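PDB 6E5F: lipoprotein LpqN from Mycobacterium tuberculosis, which supports cell envelope biogenesis, interacting with the periplasmic loops of the mycolate transporters MmpL3 and MmpL11, and is a virulence factor needed for intracellular survival. Local coordinates for residues A[121-126]-A[197-202]. Numbering follows the deposited sequence. Where two conformers were deposited one is given.
Sequences IVAILS and FVLQLN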
loop_
_atom_site.group_PDB
_atom_site.type_symbol
_atom_site.label_atom_id
_atom_site.label_comp_id
_atom_site.label_asym_id
_atom_site.label_seq_id
_atom_site.Cartn_x
_atom_site.Cartn_y
_atom_site.Cartn_z
ATOM N N ILE A 121 -2.447 0.938 -8.914
ATOM C CA ILE A 121 -2.473 0.857 -7.460
ATOM C C ILE A 121 -2.645 -0.618 -7.110
ATOM O O ILE A 121 -3.664 -1.229 -7.453
ATOM C CB ILE A 121 -3.584 1.719 -6.841
ATOM C CG1 ILE A 121 -3.403 3.181 -7.274
ATOM C CG2 ILE A 121 -3.570 1.593 -5.317
ATOM C CD1 ILE A 121 -4.478 4.127 -6.774
ATOM N N VAL A 122 -1.644 -1.179 -6.447
ATOM C CA VAL A 122 -1.575 -2.607 -6.156
ATOM C C VAL A 122 -1.687 -2.802 -4.654
ATOM O O VAL A 122 -1.155 -2.016 -3.869
ATOM C CB VAL A 122 -0.266 -3.210 -6.702
ATOM C CG1 VAL A 122 0.008 -4.560 -6.085
ATOM C CG2 VAL A 122 -0.330 -3.303 -8.220
ATOM N N ALA A 123 -2.408 -3.848 -4.256
ATOM C CA ALA A 123 -2.645 -4.137 -2.848
ATOM C C ALA A 123 -1.862 -5.375 -2.428
ATOM O O ALA A 123 -1.680 -6.308 -3.210
ATOM C CB ALA A 123 -4.137 -4.378 -2.591
ATOM N N ILE A 124 -1.386 -5.350 -1.180
ATOM C CA ILE A 124 -0.753 -6.501 -0.546
ATOM C C ILE A 124 -1.345 -6.613 0.851
ATOM O O ILE A 124 -1.513 -5.599 1.540
ATOM C CB ILE A 124 0.774 -6.304 -0.443
ATOM C CG1 ILE A 124 1.379 -5.981 -1.812
ATOM C CG2 ILE A 124 1.427 -7.539 0.141
ATOM C CD1 ILE A 124 2.643 -5.156 -1.726
ATOM N N LEU A 125 -1.678 -7.823 1.269
ATOM C CA LEU A 125 -2.191 -8.059 2.612
ATOM C C LEU A 125 -1.351 -9.141 3.272
ATOM O O LEU A 125 -1.151 -10.216 2.700
ATOM C CB LEU A 125 -3.662 -8.464 2.588
ATOM C CG LEU A 125 -4.342 -8.608 3.964
ATOM C CD1 LEU A 125 -4.293 -7.292 4.737
ATOM C CD2 LEU A 125 -5.775 -9.071 3.800
ATOM N N SER A 126 -0.840 -8.834 4.462
ATOM C CA SER A 126 -0.017 -9.751 5.229
ATOM C C SER A 126 -0.641 -9.951 6.602
ATOM O O SER A 126 -1.316 -9.058 7.129
ATOM C CB SER A 126 1.404 -9.213 5.406
ATOM O OG SER A 126 1.994 -8.897 4.155
ATOM N N PHE A 197 -3.206 -7.744 10.874
ATOM C CA PHE A 197 -3.166 -7.732 9.423
ATOM C C PHE A 197 -2.680 -6.367 8.962
ATOM O O PHE A 197 -3.032 -5.334 9.548
ATOM C CB PHE A 197 -4.546 -8.035 8.848
ATOM C CG PHE A 197 -5.000 -9.449 9.096
ATOM C CD1 PHE A 197 -5.623 -9.793 10.278
ATOM C CD2 PHE A 197 -4.783 -10.435 8.146
ATOM C CE1 PHE A 197 -6.031 -11.103 10.503
ATOM C CE2 PHE A 197 -5.192 -11.736 8.368
ATOM C CZ PHE A 197 -5.813 -12.064 9.548
ATOM N N VAL A 198 -1.842 -6.367 7.937
ATOM C CA VAL A 198 -1.253 -5.144 7.402
ATOM C C VAL A 198 -1.594 -5.081 5.920
ATOM O O VAL A 198 -1.139 -5.923 5.130
ATOM C CB VAL A 198 0.262 -5.096 7.616
ATOM C CG1 VAL A 198 0.837 -3.782 7.051
ATOM C CG2 VAL A 198 0.605 -5.256 9.096
ATOM N N LEU A 199 -2.392 -4.090 5.546
ATOM C CA LEU A 199 -2.723 -3.827 4.155
ATOM C C LEU A 199 -1.810 -2.724 3.662
ATOM O O LEU A 199 -1.662 -1.699 4.330
ATOM C CB LEU A 199 -4.173 -3.367 4.035
ATOM C CG LEU A 199 -4.639 -2.884 2.660
ATOM C CD1 LEU A 199 -4.752 -4.050 1.699
ATOM C CD2 LEU A 199 -5.960 -2.133 2.775
ATOM N N GLN A 200 -1.192 -2.933 2.509
ATOM C CA GLN A 200 -0.432 -1.869 1.863
ATOM C C GLN A 200 -1.000 -1.642 0.476
ATOM O O GLN A 200 -1.251 -2.595 -0.269
ATOM C CB GLN A 200 1.068 -2.185 1.834
ATOM C CG GLN A 200 1.690 -2.182 3.241
ATOM C CD GLN A 200 3.202 -2.131 3.241
ATOM O OE1 GLN A 200 3.869 -2.961 2.628
ATOM N NE2 GLN A 200 3.756 -1.141 3.933
ATOM N N LEU A 201 -1.239 -0.376 0.160
ATOM C CA LEU A 201 -1.663 0.044 -1.168
ATOM C C LEU A 201 -0.510 0.832 -1.781
ATOM O O LEU A 201 -0.112 1.871 -1.243
ATOM C CB LEU A 201 -2.933 0.886 -1.093
ATOM C CG LEU A 201 -4.129 0.225 -0.389
ATOM C CD1 LEU A 201 -5.292 1.204 -0.291
ATOM C CD2 LEU A 201 -4.562 -1.046 -1.098
ATOM N N ASN A 202 0.037 0.309 -2.863
ATOM C CA ASN A 202 1.234 0.857 -3.500
ATOM C C ASN A 202 0.821 1.481 -4.825
ATOM O O ASN A 202 0.453 0.764 -5.761
ATOM C CB ASN A 202 2.247 -0.263 -3.740
ATOM C CG ASN A 202 2.803 -0.845 -2.455
ATOM O OD1 ASN A 202 2.890 -0.163 -1.443
ATOM N ND2 ASN A 202 3.190 -2.112 -2.493
HETATM O O HOH W 1 1.291 -6.188 3.749
#
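I124 leans diagonally across to N202 rather than to its bridge partner Q200: with CG1 anti to the carbonyl carbon (chi1 -54°), its tip CD1 comes to 3.2 Å from N202 ND2, a tight apolar-to-amide contact. The OD1 end of that amide is held by Q185, and Q200 NE2 by T187, so both amides are tied to strand 179-192. Further along the same face, a water bridges S126 OG and V198 O, donating one hydrogen to the V198 carbonyl at 2.8 Å. V198 O also accepts from S126 N at 3.0 Å, the donor tilted 27° from the carbonyl plane.

A123, L125, L199 and L201 form the other, buried face. L201 CD2 lies against A123 CB at 3.7 Å, while L125 CD1 reaches across to the partner strand, 3.5 Å from V198 O and 4.0 Å from L199 CB. Six backbone hydrogen bonds join the hydrogen-bonded pairs V122-N202, I124-Q200 and S126-V198. I121 and L201 meet I220 of helix 210-223, and I121 also lies near the dodecyl trehaloside. The arrangement is a regular antiparallel strand pair within the curved sheet of the Lpp-LpqN family, in the Mog1p/PsbP clan.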